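Local coordinates for glycosyltransferase Gtf1 (Streptococcus pneumoniae, PDB 4PQG), which belongs to the GT-B class of glycosyltransferases, pairing two Rossmann-like domains with a large added antiparallel beta-sheet domain, at residues A[10-15]-A[220-225]; A[43-48]-A[67-72]; A[345-350]-A[360-365]; A[403-408]-A[424-429]. One frame throughout, in Å; residues are numbered along the deposited sequence.

Contact 1. Residues A[10-15]-A[220-225]; sequences TIYNIN and KSDLVI
Ile11, Tyr12 and Asn13 pair in parallel register with Leu223, Val224 and Ile225 in the middle of the seven-stranded sheet of the N-terminal Rossmann-like domain, joining the first strand to one that follows some 200 residues later. Four backbone hydrogen bonds link the strands: Leu223 N to Thr10 O, Tyr12 N to Leu223 O (2.8 Å), Ile225 N to Tyr12 O (2.7 Å) and Ile14 N to Ile225 O. The carboxylate of Asp222 extends this ladder at the strand entrance, its OD1 accepting a bond from Thr10 N (2.9 Å, 160° at the hydrogen). Its other oxygen, OD2, is held by Asn219 N and by His6 of the N-terminal histidine tag, and lies in plane at the edge of the Tyr12 ring, 4.0 Å from CE2; carboxylate and ring planes are nearly perpendicular (88°). This is the seam between the first and fourth strands of the 3-2-1-4-5-6-7 order, where a Rossmann-like sheet reverses its direction of growth; the antiparallel sheet domain lies between the two strands in sequence. On the Ile11, Asn13 and Ile225 side, which helix 24-38 packs against, Ile11 CG2, left anti to the backbone N by CG1 beside that N (chi1 -59°), presses on Ile225 CD1 at 3.5 Å, tight for two methyl carbons. Asn13 runs side by side with Ile225, its OD1 3.7 Å from Ile225 CD1, while its amide is held by Arg32 through OD1 and by Lys44 O through ND2. The opposite side carries Ile14 CD1, which meets Val224 CG1 at 3.8 Å.

Contact 2. Residues A[43-48]-A[67-72]; sequences SKFIFT and DNQVIW
Phe45, Ile46 and Phe47 run parallel to Val70, Ile71 and Trp72, joined by three backbone hydrogen bonds: Phe45 N to Gln69 O (2.7 Å), Ile71 N to Phe45 O, and Phe47 N to Ile71 O. The middle one is bent at its acceptor, Ile71 N sitting 43° out of the Phe45 carbonyl plane. Side chains add polar links at the strand entrance. Lys44 bends at chi2 (-70°), where CD turns off the line of the chain, and its NZ donates a hydrogen bond to Asn68 O (3.1 Å). A water lies 2.7 Å from Ser43 OG and accepts a bond from Gln69 NE2 (3.1 Å); the Gln69 amide is further held by Arg37 at OE1 and Ala33 O at NE2. Apolar packing centres on Ile71: its CD1 touches Lys44 CB at 3.7 Å, and its CB lies 3.8 Å from CG1 of Ile46, the two isoleucines side by side and pointing the same way. Aromatic edges meet carbonyls: Gln69 O lies in the plane of the Phe45 ring, and Phe47 O approaches Trp72 CD1 at 3.4 Å. Helix 56-63 makes the crossover of this beta-alpha-beta unit and receives Phe47, Val70 and Trp72; helix 24-38 packs on Phe45 and Phe47, strand 10-15 flanks 42-47, and 70-72 is the outermost strand on this side.

Contact 3. Residues A[345-350]-A[360-365]; sequences WLVKAV and LTFDIY
Phe362 on strand 361-365 projects against helix 343-353, the helix that immediately precedes it in a beta-alpha-beta unit of the C-terminal Rossmann-like domain; over these segments helix and strand run nearly antiparallel (165°), their axes 9.7 Å apart. No hydrogen bond crosses the interface, which is built of branched aliphatic groups around one ring. The CB of Phe362 points at the helix; with CG anti to the backbone N (chi1 -179°), CG then leans along the strand toward Ile364. Three helix residues, spanning about one turn, take the ring in order along one side: Val350 CG2 touches Phe362 CD2 at 3.6 Å, while Val347 CG2 comes to 4.0 Å from CE2 and Leu346 CB to 3.8 Å from CZ of the same ring. CG1 of Val350, anti to its backbone N (chi1 174°), lies 3.7 Å from Phe362 CB, while CG2, anti to the carbonyl carbon, goes to the ring. Leu346 and Val347 cross the phenylalanine at about a right angle. On one face of the ring, offset toward its rim, sits CG1 of Ile364 from the same strand. Strand 387-391 contributes Ile387 to the same core, strand 330-334 contributes Thr333, and Tyr465 of helix 458-474 backs Leu346. Farther along the strand, the methyl Ile364 CD1 meets Val347 CG2 at 3.6 Å.

Contact 4. Residues A[403-408]-A[424-429]; sequences EVYLTA and SGLPLI
Tyr405 CG stands anti to its backbone N (chi1 -174°); the ring ends away from 424-429 while CB stays beside Leu428, whose CG lies anti to its own carbonyl carbon (chi1 -46°); Leu428 CD2 rests 3.6 Å from Tyr405 CB. Leu426 CD1 lies at the ring edge near its plane, 4.0 Å from Tyr405 CB. The Tyr405 hydroxyl is hydrogen-bonded to Thr417 OG1 and Ala334 N. Toward the other side of the sheet Leu406 and Ile429 lie side by side, CD2 of the leucine 3.9 Å from CB of the isoleucine, while Val404 CG1 is 4.1 Å from Ile429 CD1. Three backbone bonds join the strands: Tyr405 N to Pro427 O (2.9 Å), Ile429 N to Tyr405 O, and Thr407 N to Ile429 O. Where the strands have yet to pair, a water donates to both Glu403 O (2.7 Å) and Gly425 O (2.9 Å). Gly425, at positive phi, is the C-prime residue of the Schellman motif that ends helix 416-423, and the chain turns there into strand 428-431, completing the right-handed beta-alpha-beta crossover of a Rossmann-like GT-B domain.

Contacts 1 and 2 share the N-terminal sheet and contacts 3 and 4 the C-terminal one, the two Rossmann-like halves of the GT-B fold. In the first pair the centres lie 11 Å apart and strands 10-15 and 42-47 are neighbours, with Asn13 O and Ile46 N 2.6 Å apart. In the second, 12 Å between centres, Leu346 CD1 touches Leu406 O at 3.6 Å. Contacts of one half do not touch those of the other: the nearest atoms of contacts 1 and 3 are about 19 Å apart. Bound UDP touches Tyr365 and lies about 6 Å from the Tyr405 side chain, against about 14 Å from Phe47's; bound NAG is about 9 Å from the Thr407 side chain and about 11 Å from Ile225's.

Contact 1. Residues A[10-15]-A[220-225]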
# COMPACT_ATOMS: atom_id res chain seq x y z
N THR A 10 -17.42 -3.48 15.50
CA THR A 10 -16.05 -3.23 15.07
C THR A 10 -15.93 -3.59 13.59
O THR A 10 -16.47 -4.61 13.13
CB THR A 10 -15.00 -3.99 15.93
OG1 THR A 10 -15.12 -3.57 17.28
CG2 THR A 10 -13.57 -3.69 15.46
N ILE A 11 -15.25 -2.72 12.85
CA ILE A 11 -14.95 -2.97 11.45
C ILE A 11 -13.51 -3.45 11.34
O ILE A 11 -12.58 -2.73 11.67
CB ILE A 11 -15.23 -1.72 10.60
CG1 ILE A 11 -16.71 -1.32 10.74
CG2 ILE A 11 -14.89 -2.00 9.13
CD1 ILE A 11 -16.98 0.13 10.38
N TYR A 12 -13.35 -4.71 10.91
CA TYR A 12 -12.04 -5.33 10.75
C TYR A 12 -11.70 -5.28 9.28
O TYR A 12 -12.50 -5.71 8.44
CB TYR A 12 -12.04 -6.78 11.25
CG TYR A 12 -12.33 -6.89 12.73
CD1 TYR A 12 -11.32 -6.72 13.69
CD2 TYR A 12 -13.64 -7.13 13.18
CE1 TYR A 12 -11.60 -6.79 15.05
CE2 TYR A 12 -13.92 -7.22 14.54
CZ TYR A 12 -12.91 -7.04 15.47
OH TYR A 12 -13.22 -7.11 16.80
N ASN A 13 -10.52 -4.77 8.97
CA ASN A 13 -10.05 -4.66 7.60
C ASN A 13 -8.78 -5.50 7.46
O ASN A 13 -7.86 -5.37 8.27
CB ASN A 13 -9.73 -3.20 7.28
CG ASN A 13 -10.87 -2.25 7.63
OD1 ASN A 13 -11.54 -1.75 6.74
ND2 ASN A 13 -11.06 -1.97 8.93
N ILE A 14 -8.73 -6.31 6.41
CA ILE A 14 -7.66 -7.30 6.23
C ILE A 14 -6.84 -7.05 4.95
O ILE A 14 -7.38 -6.95 3.85
CB ILE A 14 -8.23 -8.74 6.24
CG1 ILE A 14 -8.80 -9.06 7.63
CG2 ILE A 14 -7.15 -9.75 5.90
CD1 ILE A 14 -9.67 -10.30 7.70
N ASN A 15 -5.53 -6.91 5.14
CA ASN A 15 -4.59 -6.71 4.04
C ASN A 15 -3.40 -7.63 4.30
O ASN A 15 -3.22 -8.12 5.42
CB ASN A 15 -4.16 -5.23 4.01
CG ASN A 15 -3.46 -4.83 2.70
OD1 ASN A 15 -3.26 -5.63 1.80
ND2 ASN A 15 -3.09 -3.57 2.61
N LYS A 220 -22.39 -10.85 15.15
CA LYS A 220 -23.22 -10.62 13.99
C LYS A 220 -23.19 -9.15 13.55
O LYS A 220 -23.30 -8.87 12.36
CB LYS A 220 -24.65 -11.09 14.26
CG LYS A 220 -25.45 -11.42 13.01
CD LYS A 220 -26.94 -11.57 13.33
CE LYS A 220 -27.82 -11.27 12.13
NZ LYS A 220 -27.68 -9.85 11.67
N SER A 221 -23.02 -8.22 14.49
CA SER A 221 -22.99 -6.80 14.15
C SER A 221 -21.61 -6.30 13.68
O SER A 221 -21.46 -5.13 13.35
CB SER A 221 -23.50 -5.94 15.31
OG SER A 221 -22.60 -5.94 16.40
N ASP A 222 -20.62 -7.19 13.64
CA ASP A 222 -19.29 -6.82 13.11
C ASP A 222 -19.27 -6.87 11.60
O ASP A 222 -20.08 -7.58 10.98
CB ASP A 222 -18.20 -7.73 13.67
CG ASP A 222 -17.91 -7.46 15.12
OD1 ASP A 222 -18.05 -6.30 15.56
OD2 ASP A 222 -17.52 -8.41 15.81
N LEU A 223 -18.35 -6.11 11.01
CA LEU A 223 -18.08 -6.15 9.59
C LEU A 223 -16.59 -6.48 9.32
O LEU A 223 -15.69 -5.84 9.86
CB LEU A 223 -18.43 -4.81 8.94
CG LEU A 223 -18.23 -4.62 7.42
CD1 LEU A 223 -18.93 -5.69 6.59
CD2 LEU A 223 -18.65 -3.22 6.98
N VAL A 224 -16.37 -7.49 8.49
CA VAL A 224 -15.02 -7.81 8.01
C VAL A 224 -14.92 -7.31 6.56
O VAL A 224 -15.71 -7.70 5.70
CB VAL A 224 -14.73 -9.33 8.12
CG1 VAL A 224 -13.37 -9.68 7.52
CG2 VAL A 224 -14.78 -9.76 9.59
N ILE A 225 -13.96 -6.43 6.34
CA ILE A 225 -13.68 -5.91 5.01
C ILE A 225 -12.34 -6.47 4.54
O ILE A 225 -11.30 -6.23 5.17
CB ILE A 225 -13.65 -4.38 4.99
CG1 ILE A 225 -14.98 -3.82 5.54
CG2 ILE A 225 -13.35 -3.86 3.58
CD1 ILE A 225 -15.02 -2.32 5.67

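Contact 2. Residues A[43-48]-A[67-72]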
# COMPACT_ATOMS: atom_id res chain seq x y z
N SER A 43 -12.56 0.50 14.57
CA SER A 43 -11.98 -0.22 13.43
C SER A 43 -10.58 -0.76 13.70
O SER A 43 -9.83 -0.22 14.51
CB SER A 43 -11.94 0.68 12.19
OG SER A 43 -11.02 1.72 12.38
N LYS A 44 -10.26 -1.84 13.00
CA LYS A 44 -8.94 -2.48 13.08
C LYS A 44 -8.46 -2.81 11.68
O LYS A 44 -9.24 -3.32 10.86
CB LYS A 44 -8.98 -3.76 13.92
CG LYS A 44 -9.54 -3.56 15.33
CD LYS A 44 -8.59 -2.78 16.22
CE LYS A 44 -9.11 -2.80 17.66
NZ LYS A 44 -8.14 -2.18 18.60
N PHE A 45 -7.20 -2.50 11.41
CA PHE A 45 -6.56 -2.85 10.16
C PHE A 45 -5.52 -3.93 10.42
O PHE A 45 -4.51 -3.72 11.09
CB PHE A 45 -6.00 -1.61 9.47
CG PHE A 45 -7.08 -0.64 9.07
CD1 PHE A 45 -7.57 -0.63 7.77
CD2 PHE A 45 -7.64 0.23 10.00
CE1 PHE A 45 -8.60 0.25 7.40
CE2 PHE A 45 -8.67 1.09 9.65
CZ PHE A 45 -9.15 1.10 8.34
N ILE A 46 -5.83 -5.12 9.93
CA ILE A 46 -5.07 -6.34 10.19
C ILE A 46 -4.11 -6.56 9.02
O ILE A 46 -4.54 -6.55 7.87
CB ILE A 46 -6.03 -7.55 10.31
CG1 ILE A 46 -7.00 -7.35 11.49
CG2 ILE A 46 -5.25 -8.86 10.41
CD1 ILE A 46 -8.32 -8.09 11.32
N PHE A 47 -2.84 -6.77 9.33
CA PHE A 47 -1.85 -7.21 8.34
C PHE A 47 -1.36 -8.62 8.67
O PHE A 47 -0.99 -8.90 9.82
CB PHE A 47 -0.70 -6.22 8.29
CG PHE A 47 -1.14 -4.81 7.99
CD1 PHE A 47 -1.21 -4.36 6.68
CD2 PHE A 47 -1.54 -3.96 9.03
CE1 PHE A 47 -1.65 -3.08 6.40
CE2 PHE A 47 -1.98 -2.68 8.76
CZ PHE A 47 -2.02 -2.23 7.45
N THR A 48 -1.36 -9.50 7.67
CA THR A 48 -1.06 -10.93 7.89
C THR A 48 0.35 -11.37 7.51
O THR A 48 0.78 -12.49 7.89
CB THR A 48 -2.07 -11.85 7.17
OG1 THR A 48 -2.08 -11.56 5.77
CG2 THR A 48 -3.49 -11.66 7.74
N ASP A 67 -2.12 3.96 16.26
CA ASP A 67 -1.64 2.69 16.82
C ASP A 67 -2.79 1.78 17.26
O ASP A 67 -2.73 0.57 17.06
CB ASP A 67 -0.69 2.92 18.01
CG ASP A 67 0.62 3.57 17.60
OD1 ASP A 67 0.86 3.82 16.39
OD2 ASP A 67 1.42 3.83 18.52
N ASN A 68 -3.84 2.35 17.84
CA ASN A 68 -4.94 1.51 18.31
C ASN A 68 -5.88 1.05 17.18
O ASN A 68 -6.83 0.33 17.43
CB ASN A 68 -5.71 2.17 19.45
CG ASN A 68 -6.44 3.43 19.02
OD1 ASN A 68 -6.84 3.58 17.85
ND2 ASN A 68 -6.61 4.35 19.96
N GLN A 69 -5.60 1.46 15.95
CA GLN A 69 -6.29 0.90 14.78
C GLN A 69 -5.53 -0.28 14.14
O GLN A 69 -5.98 -0.85 13.15
CB GLN A 69 -6.48 2.00 13.73
CG GLN A 69 -7.63 2.95 14.00
CD GLN A 69 -7.68 4.07 12.98
OE1 GLN A 69 -6.67 4.74 12.71
NE2 GLN A 69 -8.86 4.29 12.40
N VAL A 70 -4.36 -0.64 14.69
CA VAL A 70 -3.48 -1.59 14.00
C VAL A 70 -3.44 -2.96 14.68
O VAL A 70 -3.18 -3.05 15.88
CB VAL A 70 -2.05 -1.03 13.87
CG1 VAL A 70 -1.09 -2.07 13.28
CG2 VAL A 70 -2.08 0.22 13.00
N ILE A 71 -3.70 -4.01 13.90
CA ILE A 71 -3.45 -5.40 14.33
C ILE A 71 -2.43 -6.06 13.39
O ILE A 71 -2.59 -6.02 12.16
CB ILE A 71 -4.74 -6.25 14.36
CG1 ILE A 71 -5.64 -5.78 15.50
CG2 ILE A 71 -4.39 -7.72 14.56
CD1 ILE A 71 -7.03 -6.41 15.55
N TRP A 72 -1.37 -6.61 13.97
CA TRP A 72 -0.42 -7.42 13.23
C TRP A 72 -0.64 -8.83 13.67
O TRP A 72 -0.63 -9.13 14.87
CB TRP A 72 1.02 -6.97 13.48
CG TRP A 72 2.07 -7.80 12.75
CD1 TRP A 72 1.98 -8.37 11.48
CD2 TRP A 72 3.39 -8.18 13.24
NE1 TRP A 72 3.12 -9.06 11.17
CE2 TRP A 72 4.01 -8.99 12.18
CE3 TRP A 72 4.10 -7.96 14.41
CZ2 TRP A 72 5.28 -9.52 12.30
CZ3 TRP A 72 5.39 -8.50 14.52
CH2 TRP A 72 5.95 -9.27 13.50
O HOH W 1 -11.66 3.96 13.76

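Contact 3. Residues A[345-350]-A[360-365]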
# COMPACT_ATOMS: atom_id res chain seq x y z
N TRP A 345 7.03 6.21 -21.08
CA TRP A 345 6.31 6.94 -22.11
C TRP A 345 6.18 8.40 -21.79
O TRP A 345 6.36 9.24 -22.68
CB TRP A 345 4.94 6.32 -22.39
CG TRP A 345 4.97 4.89 -22.88
CD1 TRP A 345 6.06 4.19 -23.37
CD2 TRP A 345 3.84 3.95 -22.97
NE1 TRP A 345 5.70 2.92 -23.73
CE2 TRP A 345 4.39 2.71 -23.52
CE3 TRP A 345 2.49 4.01 -22.64
CZ2 TRP A 345 3.61 1.58 -23.73
CZ3 TRP A 345 1.71 2.87 -22.85
CH2 TRP A 345 2.25 1.68 -23.39
N LEU A 346 5.90 8.73 -20.53
CA LEU A 346 5.81 10.14 -20.12
C LEU A 346 7.15 10.86 -20.23
O LEU A 346 7.20 12.02 -20.68
CB LEU A 346 5.29 10.29 -18.68
CG LEU A 346 3.86 9.79 -18.43
CD1 LEU A 346 3.51 10.00 -16.96
CD2 LEU A 346 2.88 10.53 -19.34
N VAL A 347 8.22 10.20 -19.80
CA VAL A 347 9.54 10.81 -19.87
C VAL A 347 9.89 11.16 -21.33
O VAL A 347 10.27 12.30 -21.61
CB VAL A 347 10.64 9.92 -19.20
CG1 VAL A 347 12.03 10.47 -19.48
CG2 VAL A 347 10.43 9.85 -17.70
N LYS A 348 9.74 10.19 -22.24
CA LYS A 348 9.97 10.43 -23.68
C LYS A 348 9.08 11.53 -24.30
O LYS A 348 9.52 12.30 -25.16
CB LYS A 348 9.84 9.12 -24.47
CG LYS A 348 10.83 8.07 -24.00
CD LYS A 348 10.97 6.92 -24.98
CE LYS A 348 12.11 6.00 -24.58
NZ LYS A 348 12.38 5.03 -25.68
N ALA A 349 7.83 11.60 -23.84
CA ALA A 349 6.91 12.65 -24.25
C ALA A 349 7.40 14.02 -23.78
O ALA A 349 7.36 15.00 -24.56
CB ALA A 349 5.51 12.37 -23.73
N VAL A 350 7.86 14.09 -22.54
CA VAL A 350 8.35 15.34 -21.96
C VAL A 350 9.64 15.80 -22.66
O VAL A 350 9.76 16.98 -22.97
CB VAL A 350 8.50 15.26 -20.42
CG1 VAL A 350 9.16 16.52 -19.85
CG2 VAL A 350 7.13 15.08 -19.78
N LEU A 360 9.82 23.57 -19.71
CA LEU A 360 9.20 22.38 -19.13
C LEU A 360 10.06 21.67 -18.09
O LEU A 360 11.23 21.41 -18.34
CB LEU A 360 8.86 21.37 -20.22
CG LEU A 360 7.51 21.49 -20.91
CD1 LEU A 360 7.31 20.26 -21.80
CD2 LEU A 360 6.39 21.63 -19.89
N THR A 361 9.46 21.35 -16.94
CA THR A 361 10.06 20.38 -16.01
C THR A 361 9.07 19.27 -15.67
O THR A 361 7.87 19.44 -15.84
CB THR A 361 10.56 21.01 -14.71
OG1 THR A 361 9.51 21.81 -14.15
CG2 THR A 361 11.83 21.85 -14.96
N PHE A 362 9.59 18.14 -15.18
CA PHE A 362 8.79 16.94 -14.93
C PHE A 362 9.38 16.24 -13.72
O PHE A 362 10.46 15.68 -13.81
CB PHE A 362 8.82 16.00 -16.16
CG PHE A 362 8.00 14.73 -16.01
CD1 PHE A 362 6.85 14.69 -15.21
CD2 PHE A 362 8.37 13.58 -16.70
CE1 PHE A 362 6.09 13.52 -15.10
CE2 PHE A 362 7.61 12.41 -16.59
CZ PHE A 362 6.47 12.39 -15.79
N ASP A 363 8.67 16.31 -12.59
CA ASP A 363 9.06 15.61 -11.37
C ASP A 363 8.28 14.32 -11.21
O ASP A 363 7.05 14.31 -11.39
CB ASP A 363 8.89 16.52 -10.14
CG ASP A 363 10.03 17.53 -10.01
OD1 ASP A 363 11.11 17.34 -10.63
OD2 ASP A 363 9.84 18.52 -9.27
N ILE A 364 8.99 13.24 -10.89
CA ILE A 364 8.42 11.90 -10.80
C ILE A 364 8.52 11.39 -9.36
O ILE A 364 9.62 11.13 -8.86
CB ILE A 364 9.12 10.92 -11.78
CG1 ILE A 364 8.91 11.35 -13.24
CG2 ILE A 364 8.60 9.50 -11.60
CD1 ILE A 364 9.83 10.66 -14.24
N TYR A 365 7.38 11.27 -8.70
CA TYR A 365 7.30 10.80 -7.31
C TYR A 365 6.93 9.33 -7.25
O TYR A 365 6.14 8.85 -8.06
CB TYR A 365 6.27 11.62 -6.53
CG TYR A 365 6.71 13.05 -6.30
CD1 TYR A 365 7.34 13.42 -5.12
CD2 TYR A 365 6.53 14.02 -7.29
CE1 TYR A 365 7.76 14.72 -4.91
CE2 TYR A 365 6.95 15.32 -7.09
CZ TYR A 365 7.57 15.66 -5.90
OH TYR A 365 7.99 16.96 -5.71

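Contact 4. Residues A[403-408]-A[424-429]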
# COMPACT_ATOMS: atom_id res chain seq x y z
N GLU A 403 1.87 22.68 -12.14
CA GLU A 403 0.81 23.13 -13.02
C GLU A 403 -0.08 22.03 -13.56
O GLU A 403 -1.31 22.17 -13.53
CB GLU A 403 1.37 24.01 -14.14
CG GLU A 403 1.82 25.37 -13.62
CD GLU A 403 2.26 26.32 -14.72
OE1 GLU A 403 2.69 25.84 -15.80
OE2 GLU A 403 2.19 27.55 -14.50
N VAL A 404 0.52 20.94 -14.04
CA VAL A 404 -0.23 19.89 -14.72
C VAL A 404 0.26 18.50 -14.27
O VAL A 404 1.45 18.30 -14.06
CB VAL A 404 -0.07 19.99 -16.26
CG1 VAL A 404 -0.80 18.84 -16.98
CG2 VAL A 404 -0.58 21.35 -16.78
N TYR A 405 -0.68 17.57 -14.16
CA TYR A 405 -0.38 16.18 -13.80
C TYR A 405 -0.46 15.31 -15.05
O TYR A 405 -1.41 15.43 -15.82
CB TYR A 405 -1.38 15.66 -12.75
CG TYR A 405 -1.04 14.27 -12.23
CD1 TYR A 405 -0.34 14.10 -11.04
CD2 TYR A 405 -1.43 13.13 -12.94
CE1 TYR A 405 -0.01 12.82 -10.58
CE2 TYR A 405 -1.10 11.85 -12.49
CZ TYR A 405 -0.39 11.71 -11.31
OH TYR A 405 -0.06 10.44 -10.87
N LEU A 406 0.52 14.41 -15.21
CA LEU A 406 0.57 13.42 -16.30
C LEU A 406 0.47 11.95 -15.83
O LEU A 406 1.08 11.56 -14.86
CB LEU A 406 1.89 13.56 -17.06
CG LEU A 406 2.31 14.91 -17.64
CD1 LEU A 406 3.65 14.75 -18.36
CD2 LEU A 406 1.24 15.43 -18.58
N THR A 407 -0.26 11.13 -16.59
CA THR A 407 -0.39 9.69 -16.33
C THR A 407 -0.43 9.02 -17.69
O THR A 407 -1.10 9.50 -18.61
CB THR A 407 -1.67 9.34 -15.52
OG1 THR A 407 -1.96 7.94 -15.67
CG2 THR A 407 -2.89 10.13 -16.03
N ALA A 408 0.33 7.93 -17.78
CA ALA A 408 0.33 7.01 -18.91
C ALA A 408 -0.10 5.62 -18.44
O ALA A 408 0.13 4.63 -19.13
CB ALA A 408 1.71 6.98 -19.52
N SER A 424 -5.99 19.43 -5.75
CA SER A 424 -5.00 20.51 -5.70
C SER A 424 -5.00 21.35 -7.01
O SER A 424 -4.03 22.06 -7.30
CB SER A 424 -3.61 19.95 -5.43
OG SER A 424 -3.40 19.67 -4.05
N GLY A 425 -6.06 21.22 -7.79
CA GLY A 425 -6.26 22.03 -8.99
C GLY A 425 -5.31 21.73 -10.14
O GLY A 425 -4.90 22.64 -10.88
N LEU A 426 -4.96 20.46 -10.30
CA LEU A 426 -4.11 20.10 -11.44
C LEU A 426 -4.97 19.58 -12.57
O LEU A 426 -5.80 18.70 -12.35
CB LEU A 426 -3.04 19.06 -11.06
CG LEU A 426 -1.99 19.48 -10.03
CD1 LEU A 426 -1.02 18.34 -9.74
CD2 LEU A 426 -1.23 20.71 -10.48
N PRO A 427 -4.78 20.14 -13.78
CA PRO A 427 -5.32 19.49 -14.96
C PRO A 427 -4.64 18.13 -15.12
O PRO A 427 -3.50 17.97 -14.68
CB PRO A 427 -4.90 20.42 -16.10
CG PRO A 427 -4.70 21.74 -15.44
CD PRO A 427 -4.07 21.38 -14.12
N LEU A 428 -5.34 17.18 -15.73
CA LEU A 428 -4.79 15.84 -15.97
C LEU A 428 -4.67 15.55 -17.46
O LEU A 428 -5.59 15.84 -18.22
CB LEU A 428 -5.66 14.77 -15.30
CG LEU A 428 -6.15 14.96 -13.86
CD1 LEU A 428 -6.97 13.75 -13.43
CD2 LEU A 428 -4.99 15.15 -12.91
N ILE A 429 -3.56 14.96 -17.88
CA ILE A 429 -3.47 14.38 -19.24
C ILE A 429 -3.23 12.88 -19.13
O ILE A 429 -2.22 12.46 -18.58
CB ILE A 429 -2.35 15.04 -20.08
CG1 ILE A 429 -2.56 16.56 -20.19
CG2 ILE A 429 -2.26 14.39 -21.45
CD1 ILE A 429 -1.38 17.32 -20.78
O HOH W 2 -2.75 24.00 -12.21